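Metallopeptidase family protein (Thermus thermophilus, PDB 2EJQ) is of unknown function but, as a member of the zincin-like metallopeptidase family, probably binds a metal ion and may cleave peptide bonds. Local coordinates at residues 4-9 with 87-92; 15-20 with 92-97. The protein carries 1 engineered substitution. All blocks are in the same frame, centred on the assembly; numbering follows the deposited sequence.

Overall arrangement
Both interactions join the same two elements, helix 3-16 with the loop that follows it and helix 85-105. Along the chain the segments alternate, 4-9, 15-20, 87-92, 92-97, which means that the two helices pair in the same order from start to end. Their centres lie about 12 Å apart, Thr-92 belongs to both, and Trp-90 CZ3 packs 4.1 Å from Glu-16 OE1 between them. The three-stranded mixed sheet forms from the residues that separate the paired segments. Interaction 1 lies on the first turns of helix 85-105; segment 92-97 of interaction 2 includes His-95 and Glu-96 of the HExxH sequence, probably the metal-binding motif of this zincin-like fold.

Interaction 1. Residues 4-9 with 87-92; sequences EAFVEL and AEVWET
Phe-6 reaches across to Val-89 by the far end of its ring. Its CB sits on the helix flank, still clear of the partner helix. With CG anti to the backbone N (chi1 -178°), the ring is carried out from the axis and each atom along it lies closer to Val-89: CG is still 5.4 Å from Val-89 CG2, CD1 is 4.3 Å from that methyl, and CE1 closes to 3.5 Å. Past that point the ring draws off again, with CZ 4.0 Å from Val-89 CG2. The methyl meets this corner at a slant. The rings of Tyr-72 and Phe-75 also meet the Phe-6 ring, their planes turned about 45° and 60° to it, while Val-30 of strand 27-31 touches the side chain as well.

This is apolar helix-to-helix packing in the zincin-like family fold, where helix 85-105, which bears the HExxH sequence further on, lies against helix 3-16. The side chains of Leu-76 and Ala-79, which bind magnesium in a structure of this protein although none is bound to this chain in the model, lie about 8 and 9 Å from that of Phe-6.

One turn beyond Phe-6, Leu-9 brings its CD2 to 4.0 Å from the same Val-89 CG2, so a single methyl serves two partners. Val-10 and Leu-13 of helix 3-16 also touch Val-89. Within helix 85-105, Glu-88 O is gripped twice, by Thr-92 N and by Thr-92 OG1 at 2.9 Å, the two donors arriving from opposite faces of the carbonyl plane.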
loop_
_atom_site.group_PDB
_atom_site.type_symbol
_atom_site.label_atom_id
_atom_site.label_comp_id
_atom_site.label_asym_id
_atom_site.label_seq_id
_atom_site.Cartn_x
_atom_site.Cartn_y
_atom_site.Cartn_z
ATOM N N GLU A 4 5.893 6.089 14.491
ATOM C CA GLU A 4 7.076 6.724 13.917
ATOM C C GLU A 4 8.029 5.651 13.439
ATOM O O GLU A 4 8.583 5.727 12.343
ATOM C CB GLU A 4 7.790 7.593 14.961
ATOM C CG GLU A 4 6.969 8.758 15.527
ATOM C CD GLU A 4 5.773 8.314 16.376
ATOM O OE1 GLU A 4 5.885 7.310 17.114
ATOM O OE2 GLU A 4 4.719 8.987 16.318
ATOM N N ALA A 5 8.216 4.644 14.280
ATOM C CA ALA A 5 9.110 3.551 13.949
ATOM C C ALA A 5 8.574 2.743 12.769
ATOM O O ALA A 5 9.353 2.225 11.962
ATOM C CB ALA A 5 9.307 2.654 15.167
ATOM N N PHE A 6 7.249 2.636 12.681
ATOM C CA PHE A 6 6.602 1.903 11.601
ATOM C C PHE A 6 6.863 2.624 10.275
ATOM O O PHE A 6 7.241 2.000 9.287
ATOM C CB PHE A 6 5.092 1.803 11.845
ATOM C CG PHE A 6 4.356 1.005 10.798
ATOM C CD1 PHE A 6 4.481 -0.382 10.741
ATOM C CD2 PHE A 6 3.556 1.643 9.852
ATOM C CE1 PHE A 6 3.825 -1.124 9.760
ATOM C CE2 PHE A 6 2.895 0.908 8.865
ATOM C CZ PHE A 6 3.032 -0.480 8.821
ATOM N N VAL A 7 6.656 3.940 10.272
ATOM C CA VAL A 7 6.869 4.758 9.082
ATOM C C VAL A 7 8.302 4.594 8.595
ATOM O O VAL A 7 8.548 4.416 7.402
ATOM C CB VAL A 7 6.624 6.250 9.371
ATOM C CG1 VAL A 7 7.068 7.090 8.178
ATOM C CG2 VAL A 7 5.141 6.492 9.675
ATOM N N GLU A 8 9.233 4.643 9.541
ATOM C CA GLU A 8 10.657 4.503 9.272
ATOM C C GLU A 8 11.002 3.125 8.688
ATOM O O GLU A 8 11.892 2.998 7.854
ATOM C CB GLU A 8 11.421 4.738 10.580
ATOM C CG GLU A 8 12.915 4.886 10.442
ATOM C CD GLU A 8 13.554 5.349 11.737
ATOM O OE1 GLU A 8 13.222 6.470 12.192
ATOM O OE2 GLU A 8 14.378 4.590 12.302
ATOM N N LEU A 9 10.303 2.091 9.142
ATOM C CA LEU A 9 10.550 0.744 8.645
ATOM C C LEU A 9 10.060 0.641 7.202
ATOM O O LEU A 9 10.729 0.053 6.345
ATOM C CB LEU A 9 9.810 -0.283 9.504
ATOM C CG LEU A 9 9.831 -1.733 9.021
ATOM C CD1 LEU A 9 11.275 -2.229 8.913
ATOM C CD2 LEU A 9 9.022 -2.592 9.982
ATOM N N ALA A 87 8.758 -8.635 8.043
ATOM C CA ALA A 87 8.219 -9.600 7.099
ATOM C C ALA A 87 6.834 -9.184 6.621
ATOM O O ALA A 87 6.525 -9.313 5.440
ATOM C CB ALA A 87 8.161 -10.971 7.732
ATOM N N GLU A 88 6.007 -8.683 7.536
ATOM C CA GLU A 88 4.651 -8.261 7.195
ATOM C C GLU A 88 4.597 -7.002 6.303
ATOM O O GLU A 88 3.802 -6.937 5.375
ATOM C CB GLU A 88 3.842 -8.038 8.474
ATOM C CG GLU A 88 3.684 -9.282 9.351
ATOM C CD GLU A 88 2.597 -10.227 8.856
ATOM O OE1 GLU A 88 1.750 -9.794 8.049
ATOM O OE2 GLU A 88 2.575 -11.400 9.291
ATOM N N VAL A 89 5.435 -6.011 6.583
ATOM C CA VAL A 89 5.472 -4.797 5.776
ATOM C C VAL A 89 6.008 -5.131 4.369
ATOM O O VAL A 89 5.463 -4.696 3.348
ATOM C CB VAL A 89 6.394 -3.730 6.416
ATOM C CG1 VAL A 89 6.610 -2.587 5.451
ATOM C CG2 VAL A 89 5.772 -3.206 7.702
ATOM N N TRP A 90 7.086 -5.905 4.335
ATOM C CA TRP A 90 7.702 -6.318 3.086
ATOM C C TRP A 90 6.655 -6.903 2.150
ATOM O O TRP A 90 6.447 -6.424 1.035
ATOM C CB TRP A 90 8.782 -7.357 3.373
ATOM C CG TRP A 90 9.483 -7.872 2.156
ATOM C CD1 TRP A 90 9.337 -9.104 1.584
ATOM C CD2 TRP A 90 10.513 -7.208 1.419
ATOM N NE1 TRP A 90 10.220 -9.255 0.543
ATOM C CE2 TRP A 90 10.953 -8.103 0.418
ATOM C CE3 TRP A 90 11.106 -5.943 1.507
ATOM C CZ2 TRP A 90 11.967 -7.775 -0.481
ATOM C CZ3 TRP A 90 12.112 -5.618 0.613
ATOM C CH2 TRP A 90 12.531 -6.532 -0.370
ATOM N N GLU A 91 5.985 -7.936 2.631
ATOM C CA GLU A 91 4.953 -8.641 1.889
ATOM C C GLU A 91 3.801 -7.741 1.423
ATOM O O GLU A 91 3.381 -7.795 0.270
ATOM C CB GLU A 91 4.433 -9.790 2.763
ATOM C CG GLU A 91 3.406 -10.699 2.117
ATOM C CD GLU A 91 3.910 -11.320 0.818
ATOM O OE1 GLU A 91 5.080 -11.783 0.799
ATOM O OE2 GLU A 91 3.137 -11.344 -0.176
ATOM N N THR A 92 3.297 -6.902 2.320
ATOM C CA THR A 92 2.185 -6.007 1.984
ATOM C C THR A 92 2.566 -4.988 0.899
ATOM O O THR A 92 1.835 -4.772 -0.059
ATOM C CB THR A 92 1.700 -5.274 3.236
ATOM O OG1 THR A 92 1.279 -6.238 4.210
ATOM C CG2 THR A 92 0.544 -4.349 2.906
#

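Interaction 2. Residues 15-20 with 92-97; sequences EEVPED and TMLHEL. Engineered in segment 92-97: Met-93 (natural residue Leu).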
loop_
_atom_site.group_PDB
_atom_site.type_symbol
_atom_site.label_atom_id
_atom_site.label_comp_id
_atom_site.label_asym_id
_atom_site.label_seq_id
_atom_site.Cartn_x
_atom_site.Cartn_y
_atom_site.Cartn_z
ATOM N N GLU A 15 12.895 1.654 0.079
ATOM C CA GLU A 15 14.109 2.025 -0.636
ATOM C C GLU A 15 14.875 0.818 -1.184
ATOM O O GLU A 15 15.648 0.967 -2.122
ATOM C CB GLU A 15 15.042 2.848 0.255
ATOM C CG GLU A 15 14.714 4.341 0.337
ATOM C CD GLU A 15 14.792 5.051 -1.009
ATOM O OE1 GLU A 15 15.721 4.752 -1.794
ATOM O OE2 GLU A 15 13.929 5.920 -1.270
ATOM N N GLU A 16 14.675 -0.368 -0.610
ATOM C CA GLU A 16 15.365 -1.570 -1.096
ATOM C C GLU A 16 14.773 -1.988 -2.428
ATOM O O GLU A 16 15.416 -2.671 -3.219
ATOM C CB GLU A 16 15.206 -2.743 -0.124
ATOM C CG GLU A 16 16.269 -2.850 0.947
ATOM C CD GLU A 16 16.137 -4.123 1.773
ATOM O OE1 GLU A 16 16.114 -5.225 1.180
ATOM O OE2 GLU A 16 16.059 -4.019 3.015
ATOM N N VAL A 17 13.531 -1.580 -2.656
ATOM C CA VAL A 17 12.817 -1.912 -3.873
ATOM C C VAL A 17 13.391 -1.212 -5.110
ATOM O O VAL A 17 13.465 0.018 -5.160
ATOM C CB VAL A 17 11.314 -1.551 -3.741
ATOM C CG1 VAL A 17 10.576 -1.913 -5.017
ATOM C CG2 VAL A 17 10.698 -2.282 -2.552
ATOM N N PRO A 18 13.817 -2.000 -6.120
ATOM C CA PRO A 18 14.386 -1.518 -7.382
ATOM C C PRO A 18 13.587 -0.370 -7.977
ATOM O O PRO A 18 12.382 -0.476 -8.183
ATOM C CB PRO A 18 14.345 -2.757 -8.256
ATOM C CG PRO A 18 14.717 -3.824 -7.278
ATOM C CD PRO A 18 13.876 -3.474 -6.061
ATOM N N GLU A 19 14.276 0.724 -8.268
ATOM C CA GLU A 19 13.656 1.917 -8.826
ATOM C C GLU A 19 12.744 1.683 -10.047
ATOM O O GLU A 19 11.651 2.241 -10.122
ATOM C CB GLU A 19 14.755 2.930 -9.170
ATOM C CG GLU A 19 14.344 4.386 -9.067
ATOM C CD GLU A 19 13.709 4.728 -7.727
ATOM O OE1 GLU A 19 14.077 4.109 -6.704
ATOM O OE2 GLU A 19 12.844 5.628 -7.693
ATOM N N ASP A 20 13.168 0.850 -10.993
ATOM C CA ASP A 20 12.351 0.617 -12.185
ATOM C C ASP A 20 10.964 0.011 -11.929
ATOM O O ASP A 20 10.076 0.130 -12.774
ATOM C CB ASP A 20 13.115 -0.234 -13.206
ATOM C CG ASP A 20 13.505 -1.586 -12.665
ATOM O OD1 ASP A 20 14.245 -1.625 -11.662
ATOM O OD2 ASP A 20 13.074 -2.607 -13.241
ATOM N N THR A 92 3.297 -6.902 2.320
ATOM C CA THR A 92 2.185 -6.007 1.984
ATOM C C THR A 92 2.566 -4.988 0.899
ATOM O O THR A 92 1.835 -4.772 -0.059
ATOM C CB THR A 92 1.700 -5.274 3.236
ATOM O OG1 THR A 92 1.279 -6.238 4.210
ATOM C CG2 THR A 92 0.544 -4.349 2.906
ATOM N N MET A 93 3.728 -4.372 1.038
ATOM C CA MET A 93 4.170 -3.414 0.044
ATOM C C MET A 93 4.361 -4.003 -1.335
ATOM O O MET A 93 3.850 -3.488 -2.321
ATOM C CB MET A 93 5.482 -2.794 0.484
ATOM C CG MET A 93 5.321 -1.414 1.027
ATOM S SD MET A 93 6.847 -0.829 1.720
ATOM C CE MET A 93 7.810 -2.297 1.749
ATOM N N LEU A 94 5.122 -5.084 -1.389
ATOM C CA LEU A 94 5.415 -5.735 -2.650
ATOM C C LEU A 94 4.180 -6.325 -3.304
ATOM O O LEU A 94 4.120 -6.437 -4.522
ATOM C CB LEU A 94 6.477 -6.815 -2.450
ATOM C CG LEU A 94 7.802 -6.237 -1.972
ATOM C CD1 LEU A 94 8.819 -7.365 -1.879
ATOM C CD2 LEU A 94 8.288 -5.163 -2.925
ATOM N N HIS A 95 3.191 -6.700 -2.501
ATOM C CA HIS A 95 1.958 -7.244 -3.045
ATOM C C HIS A 95 1.193 -6.115 -3.745
ATOM O O HIS A 95 0.654 -6.304 -4.837
ATOM C CB HIS A 95 1.094 -7.856 -1.937
ATOM C CG HIS A 95 -0.144 -8.525 -2.447
ATOM N ND1 HIS A 95 -0.108 -9.549 -3.372
ATOM C CD2 HIS A 95 -1.455 -8.299 -2.186
ATOM C CE1 HIS A 95 -1.344 -9.922 -3.659
ATOM N NE2 HIS A 95 -2.178 -9.179 -2.953
ATOM N N GLU A 96 1.149 -4.938 -3.124
ATOM C CA GLU A 96 0.458 -3.815 -3.752
ATOM C C GLU A 96 1.268 -3.308 -4.940
ATOM O O GLU A 96 0.709 -2.824 -5.917
ATOM C CB GLU A 96 0.219 -2.677 -2.757
ATOM C CG GLU A 96 -0.668 -3.038 -1.574
ATOM C CD GLU A 96 -1.923 -3.789 -1.975
ATOM O OE1 GLU A 96 -2.479 -3.503 -3.049
ATOM O OE2 GLU A 96 -2.365 -4.663 -1.204
ATOM N N LEU A 97 2.590 -3.420 -4.864
ATOM C CA LEU A 97 3.419 -2.983 -5.974
ATOM C C LEU A 97 3.077 -3.879 -7.170
ATOM O O LEU A 97 3.116 -3.451 -8.321
ATOM C CB LEU A 97 4.905 -3.074 -5.598
ATOM C CG LEU A 97 5.914 -2.718 -6.699
ATOM C CD1 LEU A 97 5.544 -1.373 -7.288
ATOM C CD2 LEU A 97 7.344 -2.693 -6.141
#
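Leu-97 N donates to Met-93 O at 2.8 Å, an ordinary helical bond of helix 85-105, and with Glu-96 N to Thr-92 O it belongs to the turn from which Leu-94 and Leu-97, three residues apart, meet Val-17. Everything that crosses to segment 15-20 is apolar, and one valine makes it.

Val-17 sits just past helix 3-16, where the backbone has left helical geometry (psi 122°), and its CA-CB bond aims at the partner helix. Its two methyls divide the work. CG1, anti to the backbone N, goes to Leu-97 and comes to 3.5 Å from Leu-97 CD2. CG2, lying beside the backbone N, goes to Leu-94 and rests 3.8 Å from Leu-94 CD2. Valine and leucines run past one another heading opposite ways, and methyl meets methyl. Leu-94 needs its full length for this: its CB does not set out straight at Val-17, and it is the outer CD2 that makes up the distance. Leu-97 instead sets out toward the loop at its CB, and its CD2 makes the touch; its buried side chain is also touched by Trp-14, Phe-21 and Ile-68.

Met-93, an engineered residue in place of the natural leucine, comes no nearer to segment 15-20 than the 5.2 Å between Met-93 CE and Val-17 CG2, and packs on Val-10, Leu-13 and Trp-14 instead.

His-95 and Glu-96 stand well clear of segment 15-20; Glu-96 OE1 is hydrogen-bonded to His-99 ND1, and the His-95 and His-99 rings meet edge-to-face. With no metal bound to them here, these three residues are consistent with the HExxH helix of zincin metallopeptidases.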